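Local coordinates for DUF4442 domain-containing protein (Pseudomonas aeruginosa, PDB 1SH8) that is of unknown function but is probably a thioesterase of the hotdog-fold superfamily, related to the PaaI-like enzymes, at residues Q128-D131 / E135-A138; L26-L31 / V36-P41. All blocks are in the same frame, centred on the assembly; numbering follows the deposited sequence.

In the fold
Both contacts are antiparallel beta hairpins of one chain, each with a beta bulge, and each lies in a different three-stranded sheet, counting strands within this chain. Contact 2 joins strands 27-32 and 35-40; contact 1 joins the ends of strands 120-130 and 136-148. Their centres are 14 Å apart and they do not touch. Contact 1 is the more peripheral, about 15 Å from the centre of the chain against 9 Å for contact 2. Each is partly buried: L129 of contact 1 and L26, L38 and M40 of contact 2 touch helix 54-62. Contact 1 relies on backbone bonds and one hydrogen bond from a backbone N-H to the D131 carboxylate, whereas contact 2 adds a salt-bridge network on its polar face.

Contact 1: Q128-D131 / E135-A138; sequences QLTD and EVVA
The carboxylate of D131 and the backbone N of E135 meet at the turn end of this hairpin. E135 N reaches D131 OD1 at 3.0 Å from above the carboxylate plane, 49° out of it. The same OD1 also accepts from the backbone N of Q133, so two backbone N-H groups grip this one oxygen. D131 OD2 lies 3.4 Å from E135 CB. The two acid side chains run side by side in the same direction, with carboxylate planes 58° apart. D131 OD1 and E135 OE2 are 5.9 Å apart, not in contact, and E135 turns its own end to a salt bridge with R91. In D131, chi1 of 64° puts CG between the backbone N and the carbonyl carbon, and from there OD1 reaches the N-H groups of Q133 and E135.

At the other end, the flat amide of Q128 lies against V136, with NE2 3.8 Å from V136 CG2. NE2 is also hydrogen-bonded to E139 OE2, a bond that would limit the rotation of the amide.

Between these ends the backbones are joined by three bonds. L129 N gives a nearly straight bond to A138 O at 2.9 Å. V137 N donates to L129 O, also at 2.9 Å. D131 N donates to E135 O in the carbonyl plane. The register slips by one residue between L129 and T130, which makes a beta bulge.

L129 and A138 share one face. L129 CD2 comes within 4.3 Å of A138 CB. V137 CG2 packs 4.0 Å from L129 CB, and V137 also touches I97. T130 and V136 take the other face. The whole is a bulged antiparallel hairpin at the end of strands 120-130 and 136-148, in a domain of the HotDog clan, with L129 turned to L57, L60 and A61 of helix 54-62.

Contact 2: L26-L31 / V36-P41; sequences LRAEVL and VRLRMP
E29 bridges R37 and R39 on one face of this antiparallel hairpin, at a classic beta bulge. E29 OE1 takes R37 NE at 2.8 Å, at the edge of the guanidinium and close to its plane. E29 OE2 takes R39 NH1 at 2.7 Å through its anti lone pair. The carboxylate stands 81° to the R37 group but 50° to that of R39. Both arginines set CG anti to the backbone N (chi1 -178° in R37, nearly the same in R39) and bend at chi3, and the bent ends meet the two oxygens of E29. V30 CG2 lies over one face of the R37 guanidinium, 3.3 Å from NH2. R27 CB lies over a face of R39.

In the next shell, R37 O accepts from both E29 N and V30 N, the pattern of a classic bulge. R98 makes a further salt bridge to E29 OE1, and R27 turns to E15. On the opposite face L26, L38 and M40 pack toward L60 of helix 54-62, while V36 meets A67 and L68 of helix 64-72. L26 CD1 touches M40 CE at 3.9 Å. Farther along, L31 CD2 rests 3.7 Å from V36 CG1.

Contact 1: Q128-D131 / E135-A138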
ATOM      1  N   GLN A 128     -13.330   5.577  -3.315  1.00  7.10           N
ATOM      2  CA  GLN A 128     -12.752   6.782  -3.893  1.00  7.08           C
ATOM      3  C   GLN A 128     -12.141   7.589  -2.757  1.00  7.33           C
ATOM      4  O   GLN A 128     -12.745   7.739  -1.693  1.00  7.90           O
ATOM      5  CB  GLN A 128     -13.815   7.650  -4.560  1.00  8.90           C
ATOM      6  CG  GLN A 128     -14.548   7.004  -5.709  1.00 12.48           C
ATOM      7  CD  GLN A 128     -15.406   8.005  -6.451  1.00 14.22           C
ATOM      8  OE1 GLN A 128     -16.174   8.749  -5.842  1.00 14.97           O
ATOM      9  NE2 GLN A 128     -15.278   8.031  -7.772  1.00 14.17           N
ATOM     10  N   LEU A 129     -10.931   8.086  -2.979  1.00  6.84           N
ATOM     11  CA  LEU A 129     -10.258   8.922  -1.992  1.00  7.35           C
ATOM     12  C   LEU A 129     -10.411  10.334  -2.533  1.00  7.75           C
ATOM     13  O   LEU A 129     -10.160  10.579  -3.713  1.00  7.42           O
ATOM     14  CB  LEU A 129      -8.776   8.547  -1.881  1.00  8.92           C
ATOM     15  CG  LEU A 129      -8.433   7.369  -0.958  1.00  9.18           C
ATOM     16  CD1 LEU A 129      -9.252   6.135  -1.323  1.00 10.83           C
ATOM     17  CD2 LEU A 129      -6.933   7.094  -1.064  1.00  8.49           C
ATOM     18  N   THR A 130     -10.820  11.264  -1.677  1.00  7.53           N
ATOM     19  CA  THR A 130     -11.042  12.632  -2.122  1.00  8.05           C
ATOM     20  C   THR A 130     -10.281  13.669  -1.318  1.00  7.93           C
ATOM     21  O   THR A 130      -9.971  13.451  -0.147  1.00  8.22           O
ATOM     22  CB  THR A 130     -12.550  12.979  -2.054  1.00  9.54           C
ATOM     23  OG1 THR A 130     -13.007  12.870  -0.697  1.00 12.22           O
ATOM     24  CG2 THR A 130     -13.357  12.020  -2.923  1.00  9.76           C
ATOM     25  N   ASP A 131      -9.974  14.800  -1.946  1.00  7.96           N
ATOM     26  CA  ASP A 131      -9.288  15.867  -1.230  1.00  8.93           C
ATOM     27  C   ASP A 131     -10.324  16.840  -0.652  1.00 10.38           C
ATOM     28  O   ASP A 131     -11.530  16.615  -0.773  1.00  9.80           O
ATOM     29  CB  ASP A 131      -8.280  16.596  -2.130  1.00  9.41           C
ATOM     30  CG  ASP A 131      -8.925  17.319  -3.293  1.00 10.56           C
ATOM     31  OD1 ASP A 131     -10.137  17.624  -3.239  1.00  9.62           O
ATOM     32  OD2 ASP A 131      -8.193  17.601  -4.266  1.00 11.21           O
ATOM     33  N   GLU A 135     -12.351  16.454  -4.911  1.00  9.58           N
ATOM     34  CA  GLU A 135     -11.759  15.880  -6.124  1.00  9.38           C
ATOM     35  C   GLU A 135     -11.285  14.460  -5.819  1.00  9.25           C
ATOM     36  O   GLU A 135     -10.706  14.202  -4.763  1.00  8.19           O
ATOM     37  CB  GLU A 135     -10.550  16.692  -6.612  1.00  9.11           C
ATOM     38  CG  GLU A 135     -10.865  18.038  -7.232  1.00 14.29           C
ATOM     39  CD  GLU A 135     -11.813  17.941  -8.417  1.00 16.84           C
ATOM     40  OE1 GLU A 135     -11.572  17.130  -9.338  1.00 17.77           O
ATOM     41  OE2 GLU A 135     -12.808  18.691  -8.427  1.00 20.00           O
ATOM     42  N   VAL A 136     -11.528  13.544  -6.748  1.00  8.90           N
ATOM     43  CA  VAL A 136     -11.110  12.157  -6.582  1.00  8.66           C
ATOM     44  C   VAL A 136      -9.631  12.049  -6.943  1.00  8.80           C
ATOM     45  O   VAL A 136      -9.253  12.195  -8.105  1.00 10.46           O
ATOM     46  CB  VAL A 136     -11.952  11.233  -7.481  1.00 10.13           C
ATOM     47  CG1 VAL A 136     -11.452   9.797  -7.383  1.00 10.53           C
ATOM     48  CG2 VAL A 136     -13.412  11.313  -7.058  1.00  9.74           C
ATOM     49  N   VAL A 137      -8.791  11.797  -5.943  1.00  6.88           N
ATOM     50  CA  VAL A 137      -7.358  11.709  -6.182  1.00  7.01           C
ATOM     51  C   VAL A 137      -6.867  10.295  -6.476  1.00  6.48           C
ATOM     52  O   VAL A 137      -5.817  10.111  -7.094  1.00  6.64           O
ATOM     53  CB  VAL A 137      -6.562  12.288  -4.985  1.00  7.26           C
ATOM     54  CG1 VAL A 137      -6.959  13.745  -4.751  1.00  6.80           C
ATOM     55  CG2 VAL A 137      -6.807  11.449  -3.728  1.00  6.50           C
ATOM     56  N   ALA A 138      -7.630   9.302  -6.032  1.00  6.13           N
ATOM     57  CA  ALA A 138      -7.280   7.901  -6.246  1.00  6.35           C
ATOM     58  C   ALA A 138      -8.527   7.051  -6.051  1.00  6.92           C
ATOM     59  O   ALA A 138      -9.462   7.457  -5.363  1.00  6.76           O
ATOM     60  CB  ALA A 138      -6.196   7.472  -5.264  1.00  6.07           C
TER

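Contact 2: L26-L31 / V36-P41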
ATOM      1  N   LEU A  26      -3.371   8.740  10.775  1.00  9.54           N
ATOM      2  CA  LEU A  26      -4.713   8.484  10.266  1.00 10.22           C
ATOM      3  C   LEU A  26      -5.750   8.674  11.365  1.00  9.75           C
ATOM      4  O   LEU A  26      -5.553   8.226  12.498  1.00  9.82           O
ATOM      5  CB  LEU A  26      -4.806   7.061   9.706  1.00 10.52           C
ATOM      6  CG  LEU A  26      -6.177   6.659   9.160  1.00 10.93           C
ATOM      7  CD1 LEU A  26      -6.012   5.753   7.949  1.00 12.08           C
ATOM      8  CD2 LEU A  26      -6.984   5.986  10.261  1.00  9.37           C
ATOM      9  N   ARG A  27      -6.848   9.346  11.029  1.00  8.63           N
ATOM     10  CA  ARG A  27      -7.919   9.598  11.987  1.00  9.22           C
ATOM     11  C   ARG A  27      -9.263   9.078  11.486  1.00  9.73           C
ATOM     12  O   ARG A  27      -9.568   9.147  10.292  1.00 10.81           O
ATOM     13  CB  ARG A  27      -8.026  11.096  12.269  1.00 10.87           C
ATOM     14  CG  ARG A  27      -6.755  11.693  12.851  1.00 16.00           C
ATOM     15  CD  ARG A  27      -6.584  11.302  14.306  1.00 22.08           C
ATOM     16  NE  ARG A  27      -7.605  11.943  15.125  1.00 30.83           N
ATOM     17  CZ  ARG A  27      -7.822  11.679  16.410  1.00 35.41           C
ATOM     18  NH1 ARG A  27      -7.087  10.770  17.046  1.00 36.76           N
ATOM     19  NH2 ARG A  27      -8.781  12.326  17.061  1.00 37.31           N
ATOM     20  N   ALA A  28     -10.060   8.540  12.404  1.00  9.04           N
ATOM     21  CA  ALA A  28     -11.381   8.033  12.057  1.00  9.52           C
ATOM     22  C   ALA A  28     -12.370   9.151  12.336  1.00 10.72           C
ATOM     23  O   ALA A  28     -12.400   9.685  13.441  1.00 13.15           O
ATOM     24  CB  ALA A  28     -11.721   6.815  12.911  1.00 10.53           C
ATOM     25  N   GLU A  29     -13.163   9.524  11.338  1.00 10.23           N
ATOM     26  CA  GLU A  29     -14.156  10.576  11.533  1.00  9.74           C
ATOM     27  C   GLU A  29     -15.473   9.955  11.979  1.00 10.61           C
ATOM     28  O   GLU A  29     -16.143  10.479  12.871  1.00 11.70           O
ATOM     29  CB  GLU A  29     -14.345  11.385  10.247  1.00  9.54           C
ATOM     30  CG  GLU A  29     -13.089  12.131   9.823  1.00 10.77           C
ATOM     31  CD  GLU A  29     -13.343  13.190   8.764  1.00 12.11           C
ATOM     32  OE1 GLU A  29     -14.365  13.102   8.046  1.00 11.08           O
ATOM     33  OE2 GLU A  29     -12.503  14.105   8.643  1.00 13.43           O
ATOM     34  N   VAL A  30     -15.842   8.837  11.360  1.00  9.84           N
ATOM     35  CA  VAL A  30     -17.063   8.120  11.716  1.00 10.78           C
ATOM     36  C   VAL A  30     -16.799   6.615  11.698  1.00 10.47           C
ATOM     37  O   VAL A  30     -16.168   6.097  10.775  1.00  9.69           O
ATOM     38  CB  VAL A  30     -18.226   8.418  10.736  1.00 11.17           C
ATOM     39  CG1 VAL A  30     -19.423   7.530  11.061  1.00 11.90           C
ATOM     40  CG2 VAL A  30     -18.629   9.885  10.833  1.00 13.14           C
ATOM     41  N   LEU A  31     -17.270   5.927  12.734  1.00  9.99           N
ATOM     42  CA  LEU A  31     -17.124   4.477  12.851  1.00 10.39           C
ATOM     43  C   LEU A  31     -18.424   3.911  13.409  1.00 10.96           C
ATOM     44  O   LEU A  31     -18.717   4.063  14.594  1.00 12.60           O
ATOM     45  CB  LEU A  31     -15.965   4.118  13.788  1.00  9.27           C
ATOM     46  CG  LEU A  31     -14.560   4.463  13.296  1.00  9.27           C
ATOM     47  CD1 LEU A  31     -13.557   4.195  14.404  1.00  9.53           C
ATOM     48  CD2 LEU A  31     -14.229   3.636  12.056  1.00  8.31           C
ATOM     49  N   VAL A  36     -17.969   3.602   7.697  1.00  7.57           N
ATOM     50  CA  VAL A  36     -16.781   4.224   8.267  1.00  7.70           C
ATOM     51  C   VAL A  36     -16.294   5.343   7.353  1.00  8.35           C
ATOM     52  O   VAL A  36     -16.514   5.307   6.136  1.00  8.13           O
ATOM     53  CB  VAL A  36     -15.607   3.207   8.453  1.00  7.64           C
ATOM     54  CG1 VAL A  36     -16.063   2.026   9.303  1.00  8.12           C
ATOM     55  CG2 VAL A  36     -15.090   2.728   7.095  1.00  7.48           C
ATOM     56  N   ARG A  37     -15.658   6.341   7.953  1.00  6.97           N
ATOM     57  CA  ARG A  37     -15.079   7.455   7.208  1.00  8.49           C
ATOM     58  C   ARG A  37     -13.757   7.781   7.887  1.00  8.38           C
ATOM     59  O   ARG A  37     -13.723   8.073   9.083  1.00  8.12           O
ATOM     60  CB  ARG A  37     -15.989   8.692   7.213  1.00  8.24           C
ATOM     61  CG  ARG A  37     -15.408   9.838   6.387  1.00  9.26           C
ATOM     62  CD  ARG A  37     -16.419  10.944   6.123  1.00  8.20           C
ATOM     63  NE  ARG A  37     -16.722  11.760   7.298  1.00  9.20           N
ATOM     64  CZ  ARG A  37     -17.871  11.732   7.968  1.00 10.72           C
ATOM     65  NH1 ARG A  37     -18.849  10.913   7.601  1.00  9.69           N
ATOM     66  NH2 ARG A  37     -18.056  12.559   8.988  1.00 11.02           N
ATOM     67  N   LEU A  38     -12.674   7.717   7.118  1.00  7.26           N
ATOM     68  CA  LEU A  38     -11.338   7.977   7.643  1.00  6.72           C
ATOM     69  C   LEU A  38     -10.686   9.160   6.942  1.00  6.49           C
ATOM     70  O   LEU A  38     -11.063   9.518   5.822  1.00  7.78           O
ATOM     71  CB  LEU A  38     -10.453   6.738   7.451  1.00  7.46           C
ATOM     72  CG  LEU A  38     -11.049   5.367   7.797  1.00  7.61           C
ATOM     73  CD1 LEU A  38     -10.038   4.286   7.421  1.00  8.45           C
ATOM     74  CD2 LEU A  38     -11.402   5.289   9.279  1.00  7.87           C
ATOM     75  N   ARG A  39      -9.698   9.753   7.606  1.00  7.35           N
ATOM     76  CA  ARG A  39      -8.971  10.895   7.064  1.00  7.78           C
ATOM     77  C   ARG A  39      -7.465  10.724   7.256  1.00  7.64           C
ATOM     78  O   ARG A  39      -7.006  10.387   8.346  1.00  7.82           O
ATOM     79  CB  ARG A  39      -9.415  12.189   7.758  1.00  9.11           C
ATOM     80  CG  ARG A  39      -8.719  13.447   7.221  1.00 10.74           C
ATOM     81  CD  ARG A  39      -9.120  14.713   7.983  1.00 11.52           C
ATOM     82  NE  ARG A  39      -8.539  14.757   9.322  1.00 15.35           N
ATOM     83  CZ  ARG A  39      -9.226  14.620  10.452  1.00 15.50           C
ATOM     84  NH1 ARG A  39     -10.539  14.429  10.425  1.00 18.04           N
ATOM     85  NH2 ARG A  39      -8.595  14.676  11.617  1.00 17.45           N
ATOM     86  N   MET A  40      -6.693  10.939   6.198  1.00  7.10           N
ATOM     87  CA  MET A  40      -5.242  10.846   6.311  1.00  7.40           C
ATOM     88  C   MET A  40      -4.710  12.271   6.185  1.00  8.86           C
ATOM     89  O   MET A  40      -4.927  12.936   5.172  1.00  8.09           O
ATOM     90  CB  MET A  40      -4.643   9.971   5.206  1.00  7.50           C
ATOM     91  CG  MET A  40      -3.119   9.786   5.315  1.00  8.36           C
ATOM     92  SD  MET A  40      -2.566   8.795   6.737  1.00  3.33           S
ATOM     93  CE  MET A  40      -2.880   7.157   6.097  1.00  8.01           C
ATOM     94  N   PRO A  41      -4.025  12.769   7.227  1.00 10.87           N
ATOM     95  CA  PRO A  41      -3.496  14.134   7.149  1.00 11.14           C
ATOM     96  C   PRO A  41      -2.408  14.269   6.086  1.00 11.10           C
ATOM     97  O   PRO A  41      -1.613  13.348   5.876  1.00 10.52           O
ATOM     98  CB  PRO A  41      -2.971  14.382   8.565  1.00 12.31           C
ATOM     99  CG  PRO A  41      -2.552  13.009   9.018  1.00 13.34           C
ATOM    100  CD  PRO A  41      -3.693  12.139   8.519  1.00 12.16           C
TER
HETATM  101  O   HOH W   1     -16.744  15.198   8.190  1.00 19.35           O